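Local coordinates for carbohydrate binding module E1 (Uncultured bacterium, PDB 5KLE), which binds cellopentaose along one side of a small beta-sandwich module and probably recognises cellulose-type beta-glucan chains, at residues C8-F13 with L79-I83; I31-S37 with K93-W97; T46-Y52 with S87-V92. All coordinates share one frame; numbering follows the deposited sequence.

How the contacts relate
The three contacts belong to one small domain built from two packed beta sheets. Contact 1 lays the loop before strand 15-16 on strand 77-86. Contacts 2 and 3 join the two sheets, and both use strand 90-96, at successive places along it. They lie on opposite sides of the chain's centre, about 18 Å apart between contact centres. The centre of contact 1 is about 13 Å from that of contact 2 and about 18 Å from that of contact 3. Along the chain the order is 8-13, 31-37, 46-52, 79-83, 87-92 and 93-97. Strand 77-86 lies between strands 30-35 and 50-54, so it connects all three contacts. The sugar-binding residues K93 and W97 belong to contact 2.

Contact 1. Residues C8-F13 with L79-I83; sequences CGSGNF and LYIKI
G9 and Y80 bring the two backbones nearest, with 5.3 Å between G9 CA and Y80 CA. C8 lies next to K82, and their CA atoms are 6.0 Å apart. L79-I83 is a piece of beta strand, while C8-F13 has no regular structure. The loop is folded on itself. N12 N donates to G9 O, which closes a type I beta turn with S10 and G11 at its corners. The N12 side chain turns back, and its OD1 accepts from G9 N at 3.0 Å. G9 is thus held through both its N-H and its carbonyl.

This turn rests on the Y80 ring. S10 N stands 3.6 Å above the ring plane of Y80, over its centre, and G9 C lies over the same face nearer the rim. The contact is therefore peptide against aromatic face. At the far end of the ring, S10 CB meets Y80 OH at 3.4 Å. F13 adds a second aromatic group. Its CG sits between the backbone N and carbonyl carbon (chi1 64°), and F13 CD1 comes to 3.6 Å from Y80 CE1. The two ring planes are inclined at 45°. C8 points its SG at the strand, 3.8 Å from K82 N. C8 CB also packs on K82 CB. From there the extended lysine chain runs on, and K82 NZ hydrogen-bonds A6 O.

The loop is tied down by the disulfide from C8 to C30 on strand 30-35. That strand pairs with 77-86 on one side, and strand 50-54 pairs on the other. F13 and Y80 both touch K32 of strand 30-35, while I81 points away from the loop onto Y52 and I54 of strand 50-54.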
loop_
_atom_site.group_PDB
_atom_site.type_symbol
_atom_site.label_atom_id
_atom_site.label_comp_id
_atom_site.label_asym_id
_atom_site.label_seq_id
_atom_site.Cartn_x
_atom_site.Cartn_y
_atom_site.Cartn_z
ATOM N N CYS A 8 4.952 -10.023 4.847
ATOM C CA CYS A 8 5.437 -8.692 4.513
ATOM C C CYS A 8 5.735 -7.959 5.804
ATOM O O CYS A 8 4.876 -7.883 6.697
ATOM C CB CYS A 8 4.355 -7.956 3.697
ATOM S SG CYS A 8 4.656 -6.182 3.402
ATOM N N GLY A 9 6.949 -7.431 5.912
ATOM C CA GLY A 9 7.307 -6.708 7.121
ATOM C C GLY A 9 8.697 -6.132 7.028
ATOM O O GLY A 9 9.309 -6.098 5.956
ATOM N N SER A 10 9.193 -5.683 8.188
ATOM C CA SER A 10 10.458 -4.950 8.177
ATOM C C SER A 10 11.647 -5.784 7.722
ATOM O O SER A 10 12.700 -5.197 7.444
ATOM C CB SER A 10 10.757 -4.341 9.541
ATOM O OG SER A 10 10.997 -5.373 10.531
ATOM N N GLY A 11 11.543 -7.112 7.674
ATOM C CA GLY A 11 12.674 -7.908 7.216
ATOM C C GLY A 11 12.650 -8.302 5.733
ATOM O O GLY A 11 13.610 -8.942 5.280
ATOM N N ASN A 12 11.598 -7.955 4.966
ATOM C CA ASN A 12 11.544 -8.433 3.589
ATOM C C ASN A 12 10.784 -7.494 2.645
ATOM O O ASN A 12 10.296 -7.953 1.594
ATOM C CB ASN A 12 11.014 -9.893 3.551
ATOM C CG ASN A 12 9.590 -10.022 4.058
ATOM O OD1 ASN A 12 8.886 -9.031 4.237
ATOM N ND2 ASN A 12 9.144 -11.269 4.231
ATOM N N PHE A 13 10.671 -6.213 2.977
ATOM C CA PHE A 13 10.034 -5.262 2.071
ATOM C C PHE A 13 10.934 -5.036 0.856
ATOM O O PHE A 13 12.172 -4.966 0.967
ATOM C CB PHE A 13 9.727 -3.934 2.793
ATOM C CG PHE A 13 10.942 -3.177 3.274
ATOM C CD1 PHE A 13 11.530 -3.485 4.514
ATOM C CD2 PHE A 13 11.502 -2.171 2.502
ATOM C CE1 PHE A 13 12.634 -2.768 4.977
ATOM C CE2 PHE A 13 12.618 -1.469 2.943
ATOM C CZ PHE A 13 13.186 -1.760 4.171
ATOM N N LEU A 79 4.934 1.554 8.332
ATOM C CA LEU A 79 3.902 0.594 7.978
ATOM C C LEU A 79 4.442 -0.295 6.877
ATOM O O LEU A 79 5.202 0.163 6.029
ATOM C CB LEU A 79 2.680 1.338 7.397
ATOM C CG LEU A 79 1.935 2.224 8.405
ATOM C CD1 LEU A 79 0.890 3.002 7.617
ATOM C CD2 LEU A 79 1.288 1.441 9.513
ATOM N N TYR A 80 4.039 -1.566 6.880
ATOM C CA TYR A 80 4.386 -2.509 5.820
ATOM C C TYR A 80 3.102 -2.960 5.135
ATOM O O TYR A 80 2.222 -3.554 5.777
ATOM C CB TYR A 80 5.241 -3.666 6.387
ATOM C CG TYR A 80 6.546 -3.099 6.925
ATOM C CD1 TYR A 80 7.636 -2.833 6.059
ATOM C CD2 TYR A 80 6.643 -2.630 8.242
ATOM C CE1 TYR A 80 8.773 -2.246 6.519
ATOM C CE2 TYR A 80 7.803 -2.021 8.693
ATOM C CZ TYR A 80 8.861 -1.844 7.844
ATOM O OH TYR A 80 9.989 -1.242 8.354
ATOM N N ILE A 81 2.985 -2.645 3.853
ATOM C CA ILE A 81 1.747 -2.796 3.094
ATOM C C ILE A 81 1.981 -3.815 1.976
ATOM O O ILE A 81 2.765 -3.564 1.034
ATOM C CB ILE A 81 1.282 -1.440 2.555
ATOM C CG1 ILE A 81 1.238 -0.448 3.738
ATOM C CG2 ILE A 81 -0.069 -1.582 1.862
ATOM C CD1 ILE A 81 0.673 0.923 3.419
ATOM N N LYS A 82 1.323 -4.979 2.081
ATOM C CA LYS A 82 1.396 -6.015 1.045
ATOM C C LYS A 82 0.327 -5.765 -0.014
ATOM O O LYS A 82 -0.855 -5.550 0.319
ATOM C CB LYS A 82 1.187 -7.411 1.639
ATOM C CG LYS A 82 1.295 -8.490 0.548
ATOM C CD LYS A 82 1.495 -9.871 1.116
ATOM C CE LYS A 82 1.705 -10.869 -0.042
ATOM N NZ LYS A 82 1.578 -12.242 0.471
ATOM N N ILE A 83 0.726 -5.841 -1.287
ATOM C CA ILE A 83 -0.219 -5.798 -2.408
ATOM C C ILE A 83 -0.722 -7.225 -2.632
ATOM O O ILE A 83 0.000 -8.097 -3.122
ATOM C CB ILE A 83 0.389 -5.180 -3.671
ATOM C CG1 ILE A 83 0.987 -3.814 -3.320
ATOM C CG2 ILE A 83 -0.707 -5.012 -4.744
ATOM C CD1 ILE A 83 1.479 -3.016 -4.504
#

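Contact 2. Residues I31-S37 with K93-W97; sequences IKYNKSS and KFDNW. With BGC (beta-D-glucopyranose), chain B; BGC (beta-D-glucopyranose), chain C.
Y33 and N96 make the main polar link. Y33 OH donates to N96 OD1 at 2.7 Å, and the hydroxyl lies in the plane of the amide carbonyl. A water molecule donates to the same OD1 at 2.8 Å, donates also to N34 O, and accepts from S36 N. N96 ND2 makes a weak, bent bond to S37 O at 2.9 Å. OD1 is firmly held and ND2 weakly, consistent with a defined amide orientation. N96 CG lies between its own backbone N and carbonyl carbon (chi1 56°), and this aims the amide at the loop after strand 30-35. D95 accepts from N96 N through OD1, and the same oxygen forms a salt bridge with K19.

Packing continues at the Y33 ring. F94 CB sits over the centre of the Y33 ring, 3.8 Å above its plane, in a CH-pi contact. The F94 ring turns its edge toward the Y33 face, with the planes at 79°, in an offset edge-to-face pair. I31 CG2 touches F94 CE2 at 3.4 Å. Farther along the strand, K35 CD packs on N96 CB at 3.7 Å, and the bent lysine chain carries NZ to N76.

The two strands belong to different sheets, and the axes of 31-35 and 93-96 approach to 8.0 Å, at 18° from parallel. K93 and W97 serve the glycan. K93 NZ donates to both O2 and O3 of the chain C glucose, and one face of the W97 indole packs on the chain B glucose, C4 over its centre. W97 also meets W68 edge-to-face. Strand 30-35 pairs with 77-86, while 90-96 lies between 23-25 and 40-44. L40 and I42 of strand 40-44 extend the interior around Y33 and F94.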
loop_
_atom_site.group_PDB
_atom_site.type_symbol
_atom_site.label_atom_id
_atom_site.label_comp_id
_atom_site.label_asym_id
_atom_site.label_seq_id
_atom_site.Cartn_x
_atom_site.Cartn_y
_atom_site.Cartn_z
ATOM N N ILE A 31 5.544 -3.055 0.582
ATOM C CA ILE A 31 5.958 -1.654 0.513
ATOM C C ILE A 31 6.140 -1.128 1.936
ATOM O O ILE A 31 5.209 -1.213 2.760
ATOM C CB ILE A 31 4.875 -0.801 -0.178
ATOM C CG1 ILE A 31 4.366 -1.457 -1.462
ATOM C CG2 ILE A 31 5.401 0.664 -0.402
ATOM C CD1 ILE A 31 5.392 -1.623 -2.426
ATOM N N LYS A 32 7.280 -0.489 2.216
ATOM C CA LYS A 32 7.466 0.249 3.460
ATOM C C LYS A 32 6.981 1.681 3.238
ATOM O O LYS A 32 7.339 2.312 2.237
ATOM C CB LYS A 32 8.948 0.292 3.832
ATOM C CG LYS A 32 9.243 1.040 5.139
ATOM C CD LYS A 32 10.753 1.154 5.406
ATOM C CE LYS A 32 11.033 1.880 6.703
ATOM N NZ LYS A 32 12.502 1.736 7.027
ATOM N N TYR A 33 6.191 2.198 4.182
ATOM C CA TYR A 33 5.767 3.600 4.130
ATOM C C TYR A 33 5.716 4.141 5.548
ATOM O O TYR A 33 5.010 3.575 6.395
ATOM C CB TYR A 33 4.373 3.739 3.494
ATOM C CG TYR A 33 3.894 5.171 3.422
ATOM C CD1 TYR A 33 4.569 6.101 2.639
ATOM C CD2 TYR A 33 2.787 5.620 4.165
ATOM C CE1 TYR A 33 4.160 7.432 2.596
ATOM C CE2 TYR A 33 2.354 6.971 4.115
ATOM C CZ TYR A 33 3.064 7.870 3.335
ATOM O OH TYR A 33 2.690 9.199 3.226
ATOM N N ASN A 34 6.395 5.269 5.794
ATOM C CA ASN A 34 6.308 5.925 7.093
ATOM C C ASN A 34 5.192 6.976 7.075
ATOM O O ASN A 34 5.249 7.927 6.289
ATOM C CB ASN A 34 7.649 6.558 7.479
ATOM C CG ASN A 34 7.607 7.179 8.848
ATOM O OD1 ASN A 34 7.180 8.329 9.005
ATOM N ND2 ASN A 34 8.050 6.429 9.862
ATOM N N LYS A 35 4.176 6.794 7.944
ATOM C CA LYS A 35 3.090 7.767 8.149
ATOM C C LYS A 35 3.376 8.584 9.397
ATOM O O LYS A 35 3.341 8.066 10.524
ATOM C CB LYS A 35 1.727 7.075 8.259
ATOM C CG LYS A 35 0.639 8.091 8.616
ATOM C CD LYS A 35 -0.773 7.619 8.305
ATOM C CE LYS A 35 -1.273 6.542 9.281
ATOM N NZ LYS A 35 -1.728 7.112 10.601
ATOM N N SER A 36 3.668 9.864 9.198
ATOM C CA SER A 36 4.070 10.716 10.311
ATOM C C SER A 36 2.886 11.131 11.186
ATOM O O SER A 36 3.054 11.312 12.397
ATOM C CB SER A 36 4.838 11.930 9.773
ATOM O OG SER A 36 4.013 12.673 8.910
ATOM N N SER A 37 1.689 11.251 10.610
ATOM C CA SER A 37 0.520 11.775 11.307
ATOM C C SER A 37 -0.694 11.574 10.410
ATOM O O SER A 37 -0.578 11.189 9.249
ATOM C CB SER A 37 0.668 13.268 11.652
ATOM O OG SER A 37 0.613 14.065 10.479
ATOM N N LYS A 93 0.171 5.780 -5.384
ATOM C CA LYS A 93 0.865 6.592 -4.377
ATOM C C LYS A 93 0.226 6.442 -3.010
ATOM O O LYS A 93 -0.971 6.182 -2.892
ATOM C CB LYS A 93 1.014 8.068 -4.742
ATOM C CG LYS A 93 -0.273 8.751 -5.141
ATOM C CD LYS A 93 0.091 10.186 -5.520
ATOM C CE LYS A 93 -1.009 10.920 -6.195
ATOM N NZ LYS A 93 -0.535 12.319 -6.548
ATOM N N PHE A 94 1.071 6.550 -1.983
ATOM C CA PHE A 94 0.640 6.572 -0.591
ATOM C C PHE A 94 0.828 7.988 -0.052
ATOM O O PHE A 94 1.803 8.664 -0.392
ATOM C CB PHE A 94 1.475 5.613 0.273
ATOM C CG PHE A 94 1.377 4.150 -0.124
ATOM C CD1 PHE A 94 0.402 3.681 -1.011
ATOM C CD2 PHE A 94 2.283 3.243 0.401
ATOM C CE1 PHE A 94 0.339 2.304 -1.376
ATOM C CE2 PHE A 94 2.221 1.879 0.064
ATOM C CZ PHE A 94 1.245 1.410 -0.829
ATOM N N ASP A 95 -0.113 8.442 0.792
ATOM C CA ASP A 95 -0.083 9.789 1.356
ATOM C C ASP A 95 -0.767 9.736 2.722
ATOM O O ASP A 95 -1.230 8.674 3.166
ATOM C CB ASP A 95 -0.751 10.794 0.384
ATOM C CG ASP A 95 -0.161 12.221 0.452
ATOM O OD1 ASP A 95 0.267 12.686 1.527
ATOM O OD2 ASP A 95 -0.162 12.914 -0.602
ATOM N N ASN A 96 -0.841 10.885 3.391
ATOM C CA ASN A 96 -1.487 10.944 4.693
ATOM C C ASN A 96 -1.852 12.388 4.947
ATOM O O ASN A 96 -1.079 13.298 4.610
ATOM C CB ASN A 96 -0.600 10.384 5.839
ATOM C CG ASN A 96 0.754 11.071 5.935
ATOM O OD1 ASN A 96 1.664 10.721 5.198
ATOM N ND2 ASN A 96 0.899 12.028 6.848
ATOM N N TRP A 97 -3.035 12.594 5.520
ATOM C CA TRP A 97 -3.491 13.937 5.884
ATOM C C TRP A 97 -4.656 13.888 6.853
ATOM O O TRP A 97 -5.137 12.802 7.171
ATOM C CB TRP A 97 -3.864 14.783 4.647
ATOM C CG TRP A 97 -4.964 14.194 3.768
ATOM C CD1 TRP A 97 -6.302 14.104 4.071
ATOM C CD2 TRP A 97 -4.820 13.664 2.446
ATOM N NE1 TRP A 97 -6.993 13.547 3.014
ATOM C CE2 TRP A 97 -6.112 13.269 2.004
ATOM C CE3 TRP A 97 -3.726 13.486 1.579
ATOM C CZ2 TRP A 97 -6.337 12.697 0.753
ATOM C CZ3 TRP A 97 -3.954 12.930 0.326
ATOM C CH2 TRP A 97 -5.248 12.540 -0.084
ATOM O OXT TRP A 97 -5.135 14.951 7.332
HETATM C C2 BGC B . -4.460 17.739 1.988
HETATM C C3 BGC B . -4.804 17.674 0.520
HETATM C C4 BGC B . -6.046 16.772 0.302
HETATM C C5 BGC B . -7.145 17.220 1.234
HETATM C C6 BGC B . -8.454 16.441 1.412
HETATM C C1 BGC B . -5.683 18.142 2.819
HETATM O O2 BGC B . -3.437 18.684 2.196
HETATM O O3 BGC B . -3.631 17.281 -0.197
HETATM O O4 BGC B . -6.403 16.940 -1.032
HETATM O O5 BGC B . -6.718 17.293 2.574
HETATM O O6 BGC B . -9.194 17.118 2.386
HETATM C C2 BGC C . -4.147 13.389 -7.035
HETATM C C3 BGC C . -3.699 13.388 -8.467
HETATM C C4 BGC C . -4.840 12.926 -9.369
HETATM C C5 BGC C . -6.030 13.761 -9.144
HETATM C C6 BGC C . -7.260 13.196 -9.809
HETATM C C1 BGC C . -5.414 14.229 -6.897
HETATM O O2 BGC C . -3.102 13.888 -6.214
HETATM O O3 BGC C . -2.579 12.528 -8.581
HETATM O O4 BGC C . -4.513 13.095 -10.665
HETATM O O5 BGC C . -6.371 13.817 -7.786
HETATM O O6 BGC C . -8.376 13.811 -9.263
HETATM O O HOH W 1 4.214 10.609 6.414
HETATM O O HOH W 2 -0.845 14.490 8.281
#

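Contact 3. Residues T46-Y52 with S87-V92; sequences TGVASSY and SRSFNV
The first torsions of T46 and F90 set how they meet. A chi1 of -46° sets T46 OG1 beside its own backbone N, within reach of N91 N. F90 CG takes the crowded position between N and carbonyl carbon (chi1 61°), which sends its ring inward toward S50 and Y52. The T46 and F90 side chains cross at about a right angle.

T46 OG1 accepts from N91 N at 3.1 Å. The N-H points almost straight at it (163°), tying the loop at T46 to the first residues of strand 90-96. Deeper in, the end of the F90 ring meets two residues of strand 50-54. S50 CB touches F90 CZ at 3.5 Å. Y52 comes from the opposite direction, and its OH reaches the ring edge, 3.3 Å from F90 CE2. The same hydroxyl donates to S50 OG at 2.7 Å, which fixes the phenol and serine together beside the phenylalanine. Y52 OH also touches V92 CG2.

V48, itself buried, packs against R88 and F90. V48 CG2 lies 3.6 Å from R88 CG, against the aliphatic part of the arginine. V48 CB meets F90 CB at 4.0 Å. A water molecule bridges the backbones, donating to A49 O and accepting from S87 N.

The contact closes one end of the sandwich, where the turn between strands 77-86 and 90-96 meets the approach to strand 50-54. Strand 50-54 lies between 77-86 and 61-63 in one sheet. Strand 90-96 lies between 23-25 and 40-44 in the other. A25 of strand 23-25 and S44 of strand 40-44 also touch F90, and Y52 packs on I81 and I83 of strand 77-86.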
loop_
_atom_site.group_PDB
_atom_site.type_symbol
_atom_site.label_atom_id
_atom_site.label_comp_id
_atom_site.label_asym_id
_atom_site.label_seq_id
_atom_site.Cartn_x
_atom_site.Cartn_y
_atom_site.Cartn_z
ATOM N N THR A 46 -4.708 4.358 -12.676
ATOM C CA THR A 46 -4.445 3.507 -13.842
ATOM C C THR A 46 -5.691 2.721 -14.283
ATOM O O THR A 46 -5.721 2.204 -15.407
ATOM C CB THR A 46 -3.305 2.503 -13.519
ATOM O OG1 THR A 46 -2.218 3.199 -12.866
ATOM C CG2 THR A 46 -2.744 1.817 -14.812
ATOM N N GLY A 47 -6.689 2.568 -13.407
ATOM C CA GLY A 47 -7.885 1.801 -13.731
ATOM C C GLY A 47 -7.828 0.337 -13.362
ATOM O O GLY A 47 -8.765 -0.417 -13.682
ATOM N N VAL A 48 -6.769 -0.087 -12.679
ATOM C CA VAL A 48 -6.542 -1.480 -12.319
ATOM C C VAL A 48 -6.940 -1.659 -10.862
ATOM O O VAL A 48 -6.404 -0.987 -9.991
ATOM C CB VAL A 48 -5.059 -1.806 -12.541
ATOM C CG1 VAL A 48 -4.734 -3.199 -12.026
ATOM C CG2 VAL A 48 -4.711 -1.712 -14.015
ATOM N N ALA A 49 -7.895 -2.539 -10.582
ATOM C CA ALA A 49 -8.289 -2.760 -9.196
ATOM C C ALA A 49 -7.170 -3.427 -8.404
ATOM O O ALA A 49 -6.453 -4.294 -8.918
ATOM C CB ALA A 49 -9.508 -3.675 -9.160
ATOM N N SER A 50 -7.027 -3.031 -7.136
ATOM C CA SER A 50 -5.997 -3.604 -6.271
ATOM C C SER A 50 -6.505 -3.807 -4.846
ATOM O O SER A 50 -7.510 -3.223 -4.434
ATOM C CB SER A 50 -4.725 -2.716 -6.276
ATOM O OG SER A 50 -5.013 -1.403 -5.815
ATOM N N SER A 51 -5.807 -4.655 -4.083
ATOM C CA SER A 51 -6.138 -4.853 -2.671
ATOM C C SER A 51 -4.865 -5.022 -1.850
ATOM O O SER A 51 -3.830 -5.440 -2.373
ATOM C CB SER A 51 -7.096 -6.017 -2.450
ATOM O OG SER A 51 -6.471 -7.262 -2.684
ATOM N N TYR A 52 -4.968 -4.716 -0.546
ATOM C CA TYR A 52 -3.815 -4.599 0.343
ATOM C C TYR A 52 -4.119 -5.109 1.746
ATOM O O TYR A 52 -5.257 -5.030 2.233
ATOM C CB TYR A 52 -3.431 -3.104 0.552
ATOM C CG TYR A 52 -3.303 -2.321 -0.746
ATOM C CD1 TYR A 52 -2.046 -2.107 -1.346
ATOM C CD2 TYR A 52 -4.450 -1.862 -1.429
ATOM C CE1 TYR A 52 -1.933 -1.431 -2.558
ATOM C CE2 TYR A 52 -4.339 -1.197 -2.678
ATOM C CZ TYR A 52 -3.064 -0.956 -3.202
ATOM O OH TYR A 52 -2.932 -0.314 -4.437
ATOM N N SER A 87 -4.311 -7.203 -11.336
ATOM C CA SER A 87 -4.156 -7.993 -12.559
ATOM C C SER A 87 -2.898 -7.672 -13.360
ATOM O O SER A 87 -2.479 -8.523 -14.166
ATOM C CB SER A 87 -5.357 -7.844 -13.495
ATOM O OG SER A 87 -5.341 -6.556 -14.106
ATOM N N ARG A 88 -2.294 -6.499 -13.167
ATOM C CA ARG A 88 -1.162 -6.019 -13.963
ATOM C C ARG A 88 -0.505 -4.874 -13.199
ATOM O O ARG A 88 -1.081 -4.336 -12.249
ATOM C CB ARG A 88 -1.600 -5.549 -15.356
ATOM C CG ARG A 88 -2.588 -4.332 -15.378
ATOM C CD ARG A 88 -3.118 -3.988 -16.807
ATOM N NE ARG A 88 -3.883 -5.139 -17.348
ATOM C CZ ARG A 88 -5.164 -5.137 -17.688
ATOM N NH1 ARG A 88 -5.905 -4.006 -17.692
ATOM N NH2 ARG A 88 -5.683 -6.300 -18.052
ATOM N N SER A 89 0.719 -4.528 -13.583
ATOM C CA SER A 89 1.383 -3.432 -12.880
ATOM C C SER A 89 0.606 -2.127 -13.043
ATOM O O SER A 89 -0.055 -1.870 -14.065
ATOM C CB SER A 89 2.832 -3.259 -13.358
ATOM O OG SER A 89 2.887 -2.799 -14.725
ATOM N N PHE A 90 0.680 -1.288 -12.016
ATOM C CA PHE A 90 -0.107 -0.060 -12.007
ATOM C C PHE A 90 0.664 0.997 -11.233
ATOM O O PHE A 90 1.595 0.678 -10.486
ATOM C CB PHE A 90 -1.518 -0.302 -11.400
ATOM C CG PHE A 90 -1.499 -0.777 -9.946
ATOM C CD1 PHE A 90 -1.166 -2.098 -9.596
ATOM C CD2 PHE A 90 -1.856 0.078 -8.945
ATOM C CE1 PHE A 90 -1.166 -2.505 -8.234
ATOM C CE2 PHE A 90 -1.865 -0.320 -7.606
ATOM C CZ PHE A 90 -1.507 -1.602 -7.238
ATOM N N ASN A 91 0.312 2.276 -11.417
ATOM C CA ASN A 91 1.002 3.345 -10.681
ATOM C C ASN A 91 0.162 3.738 -9.470
ATOM O O ASN A 91 -1.019 4.082 -9.608
ATOM C CB ASN A 91 1.220 4.580 -11.555
ATOM C CG ASN A 91 2.250 4.360 -12.627
ATOM O OD1 ASN A 91 3.173 3.545 -12.478
ATOM N ND2 ASN A 91 2.147 5.144 -13.696
ATOM N N VAL A 92 0.787 3.737 -8.291
ATOM C CA VAL A 92 0.079 3.985 -7.037
ATOM C C VAL A 92 0.870 5.001 -6.233
ATOM O O VAL A 92 2.092 5.102 -6.382
ATOM C CB VAL A 92 -0.108 2.667 -6.251
ATOM C CG1 VAL A 92 1.228 2.164 -5.723
ATOM C CG2 VAL A 92 -1.120 2.850 -5.119
HETATM O O HOH W 3 -6.825 -6.053 -10.818
#